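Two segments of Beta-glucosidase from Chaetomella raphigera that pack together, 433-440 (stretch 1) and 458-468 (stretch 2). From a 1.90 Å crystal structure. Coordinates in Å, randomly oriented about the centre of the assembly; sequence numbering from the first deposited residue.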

# COMPACT_ATOMS: atom_id res chain seq x y z
N ILE A 433 23.78 2.74 -18.47
CA ILE A 433 22.63 2.65 -17.55
C ILE A 433 22.71 1.28 -16.88
O ILE A 433 22.75 0.23 -17.58
CB ILE A 433 21.27 2.74 -18.27
CG1 ILE A 433 21.24 3.87 -19.32
CG2 ILE A 433 20.18 2.82 -17.23
CD1 ILE A 433 19.98 4.02 -20.15
N VAL A 434 22.80 1.31 -15.55
CA VAL A 434 22.99 0.16 -14.75
C VAL A 434 21.74 -0.04 -13.85
O VAL A 434 21.26 0.90 -13.23
CB VAL A 434 24.32 0.23 -13.94
CG1 VAL A 434 24.43 1.49 -13.10
CG2 VAL A 434 24.52 -0.98 -13.07
N PHE A 435 21.29 -1.28 -13.76
CA PHE A 435 19.99 -1.66 -13.21
C PHE A 435 20.24 -2.55 -12.00
O PHE A 435 20.84 -3.62 -12.10
CB PHE A 435 19.18 -2.43 -14.28
CG PHE A 435 18.76 -1.60 -15.46
CD1 PHE A 435 17.49 -1.03 -15.50
CD2 PHE A 435 19.63 -1.30 -16.47
CE1 PHE A 435 17.10 -0.23 -16.57
CE2 PHE A 435 19.23 -0.50 -17.54
CZ PHE A 435 17.97 0.05 -17.58
N ILE A 436 19.76 -2.11 -10.85
CA ILE A 436 19.94 -2.78 -9.60
C ILE A 436 18.61 -2.87 -8.88
O ILE A 436 17.69 -2.07 -9.13
CB ILE A 436 21.03 -2.14 -8.71
CG1 ILE A 436 20.72 -0.68 -8.37
CG2 ILE A 436 22.36 -2.27 -9.40
CD1 ILE A 436 21.52 -0.08 -7.23
N THR A 437 18.56 -3.76 -7.90
CA THR A 437 17.31 -4.09 -7.16
C THR A 437 17.45 -4.27 -5.67
O THR A 437 18.55 -4.40 -5.11
CB THR A 437 16.71 -5.42 -7.69
OG1 THR A 437 17.70 -6.45 -7.52
CG2 THR A 437 16.36 -5.31 -9.14
N ALA A 438 16.31 -4.28 -4.99
CA ALA A 438 16.21 -4.86 -3.68
C ALA A 438 14.81 -5.45 -3.51
O ALA A 438 13.85 -4.82 -3.90
CB ALA A 438 16.53 -3.86 -2.58
N ASP A 439 14.71 -6.66 -2.94
CA ASP A 439 13.47 -7.38 -2.90
C ASP A 439 13.14 -7.85 -1.51
O ASP A 439 13.96 -7.84 -0.61
CB ASP A 439 13.55 -8.57 -3.92
CG ASP A 439 12.23 -9.13 -4.34
OD1 ASP A 439 11.15 -8.54 -4.03
OD2 ASP A 439 12.30 -10.22 -5.05
N SER A 440 11.89 -8.26 -1.33
CA SER A 440 11.45 -8.82 -0.05
C SER A 440 10.03 -9.35 -0.29
O SER A 440 9.43 -9.16 -1.34
CB SER A 440 11.50 -7.75 1.08
OG SER A 440 10.50 -6.73 0.98
N ALA A 458 20.91 -2.57 2.00
CA ALA A 458 21.86 -2.59 0.90
C ALA A 458 21.21 -3.15 -0.36
O ALA A 458 20.41 -4.09 -0.26
CB ALA A 458 23.05 -3.44 1.30
N PRO A 459 21.60 -2.67 -1.55
CA PRO A 459 21.13 -3.34 -2.76
C PRO A 459 21.38 -4.87 -2.81
O PRO A 459 22.38 -5.36 -2.30
CB PRO A 459 21.89 -2.62 -3.88
CG PRO A 459 22.11 -1.26 -3.35
CD PRO A 459 22.44 -1.50 -1.90
N TRP A 460 20.40 -5.61 -3.36
CA TRP A 460 20.51 -7.05 -3.50
C TRP A 460 21.46 -7.37 -4.65
O TRP A 460 21.80 -6.50 -5.48
CB TRP A 460 19.07 -7.59 -3.80
CG TRP A 460 18.27 -7.84 -2.57
CD1 TRP A 460 18.21 -7.06 -1.43
CD2 TRP A 460 17.52 -9.02 -2.29
NE1 TRP A 460 17.44 -7.65 -0.49
CE2 TRP A 460 17.01 -8.87 -0.97
CE3 TRP A 460 17.28 -10.21 -2.99
CZ2 TRP A 460 16.23 -9.86 -0.35
CZ3 TRP A 460 16.50 -11.20 -2.37
CH2 TRP A 460 15.97 -11.00 -1.08
N ASN A 461 21.80 -8.63 -4.82
CA ASN A 461 22.56 -9.04 -6.02
C ASN A 461 23.89 -8.25 -6.21
O ASN A 461 24.25 -8.00 -7.31
CB ASN A 461 21.69 -9.01 -7.28
CG ASN A 461 20.56 -10.04 -7.21
OD1 ASN A 461 20.65 -10.98 -6.47
ND2 ASN A 461 19.54 -9.85 -8.00
N ASN A 462 24.56 -7.87 -5.12
CA ASN A 462 25.80 -7.13 -5.22
C ASN A 462 25.63 -5.86 -6.04
O ASN A 462 26.50 -5.46 -6.77
CB ASN A 462 26.88 -8.04 -5.82
CG ASN A 462 27.15 -9.24 -4.95
OD1 ASN A 462 27.39 -9.08 -3.77
ND2 ASN A 462 27.05 -10.43 -5.49
N GLY A 463 24.50 -5.19 -5.87
CA GLY A 463 24.16 -4.06 -6.70
C GLY A 463 25.15 -2.92 -6.48
O GLY A 463 25.55 -2.24 -7.41
N THR A 464 25.53 -2.68 -5.25
CA THR A 464 26.46 -1.54 -5.03
C THR A 464 27.78 -1.79 -5.84
O THR A 464 28.25 -0.93 -6.65
CB THR A 464 26.70 -1.30 -3.55
OG1 THR A 464 25.54 -0.67 -2.97
CG2 THR A 464 27.98 -0.37 -3.34
N ALA A 465 28.31 -2.99 -5.67
CA ALA A 465 29.52 -3.42 -6.40
C ALA A 465 29.36 -3.39 -7.91
O ALA A 465 30.26 -2.96 -8.63
CB ALA A 465 30.01 -4.77 -5.86
N LEU A 466 28.18 -3.71 -8.44
CA LEU A 466 27.93 -3.51 -9.85
C LEU A 466 28.04 -2.07 -10.31
O LEU A 466 28.65 -1.75 -11.38
CB LEU A 466 26.54 -4.07 -10.25
CG LEU A 466 26.25 -4.18 -11.74
CD1 LEU A 466 27.25 -5.10 -12.41
CD2 LEU A 466 24.81 -4.69 -11.93
N VAL A 467 27.37 -1.18 -9.60
CA VAL A 467 27.47 0.24 -9.89
C VAL A 467 28.92 0.74 -9.80
O VAL A 467 29.34 1.41 -10.70
CB VAL A 467 26.57 1.12 -8.99
CG1 VAL A 467 26.63 2.58 -9.46
CG2 VAL A 467 25.13 0.64 -9.15
N GLN A 468 29.64 0.34 -8.75
CA GLN A 468 31.06 0.74 -8.60
C GLN A 468 31.92 0.31 -9.83
O GLN A 468 32.73 1.11 -10.33
CB GLN A 468 31.61 0.15 -7.35
CG GLN A 468 31.14 0.87 -6.14
CD GLN A 468 31.43 0.15 -4.87
OE1 GLN A 468 31.55 -1.07 -4.84
NE2 GLN A 468 31.56 0.91 -3.78
O HOH W 1 19.09 -7.40 -9.67
O HOH W 2 20.96 -5.29 -7.68

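A helix that runs back along a β-strand usually meets it through branched aliphatic side chains, and it comes closest where the helix offers no side chain of its own. The two segments of this β-glucosidase illustrate the principle well. At the centre of the contact lies I436, whose CA-to-CB bond points toward the second stretch. Its CG2 rests 3.7 Å from CA of G463, a van der Waals contact made directly with the helix backbone. The absence of a side chain at G463 matters here: a CB in ideal position would lie only 3.2 Å from CB of I436, which is tight, and would clash with CB of P459 at 2.9 Å. The two CA atoms of I436 and G463 can therefore approach to 5.3 Å.

Around this point the aliphatic groups interlock. CG2 of I436 also touches CG2 of V467 at 4.0 Å and CD2 of L466 at 4.3 Å, so a single methyl group meets three residues of the helix, G463, L466 and V467. CD1 of I436 lies 4.1 Å from CG of P459, in the loop before the helix, and 4.2 Å from CG2 of V467. Two residues back along the strand, V434 repeats the pattern: its CG2 packs 3.9 Å from CG of L466, and its CG1 lies 4.1 Å from CG2 of V467. This spacing is that of an extended strand, in which alternate residues face the same way; F435, between the two, directs its CB away. The strand and helix axes are nearly antiparallel, at 168°, and approach to 8.5 Å. Within the helix, the hydrogen bond from N of V467 to O of G463, 3.0 Å long, belongs to the regular i to i+4 pattern.

Beyond the helix start, apolar packing gives way to a mixed contact around W460. The indole lies against the strand end, with CD1 of W460 3.8 Å from CB of A438. Farther along, CB of D439 sits 4.2 Å from the centroid of the six-membered ring of W460 and only 10° off its normal, a CH-π contact over the face. The aspartate thus offers its aliphatic portion to the aromatic ring, while its OD1 accepts a weak hydrogen bond from N of S440 at 2.8 Å.

The polar edge is organised by T437. Its carbonyl O accepts a hydrogen bond from N of W460 at 2.8 Å, the sole direct hydrogen bond between the stretches, which ties the loop to the strand by backbone atoms alone. Water completes the join. One molecule accepts from N of T437 at 2.9 Å and donates to O of W460 at 2.6 Å, so both backbone polar groups of T437 are linked to W460, one directly and one through solvent. A second water donates to OG1 of T437 at 2.7 Å and accepts from ND2 of N461 at 3.0 Å, bridging two side-chain atoms that stand 3.9 Å apart.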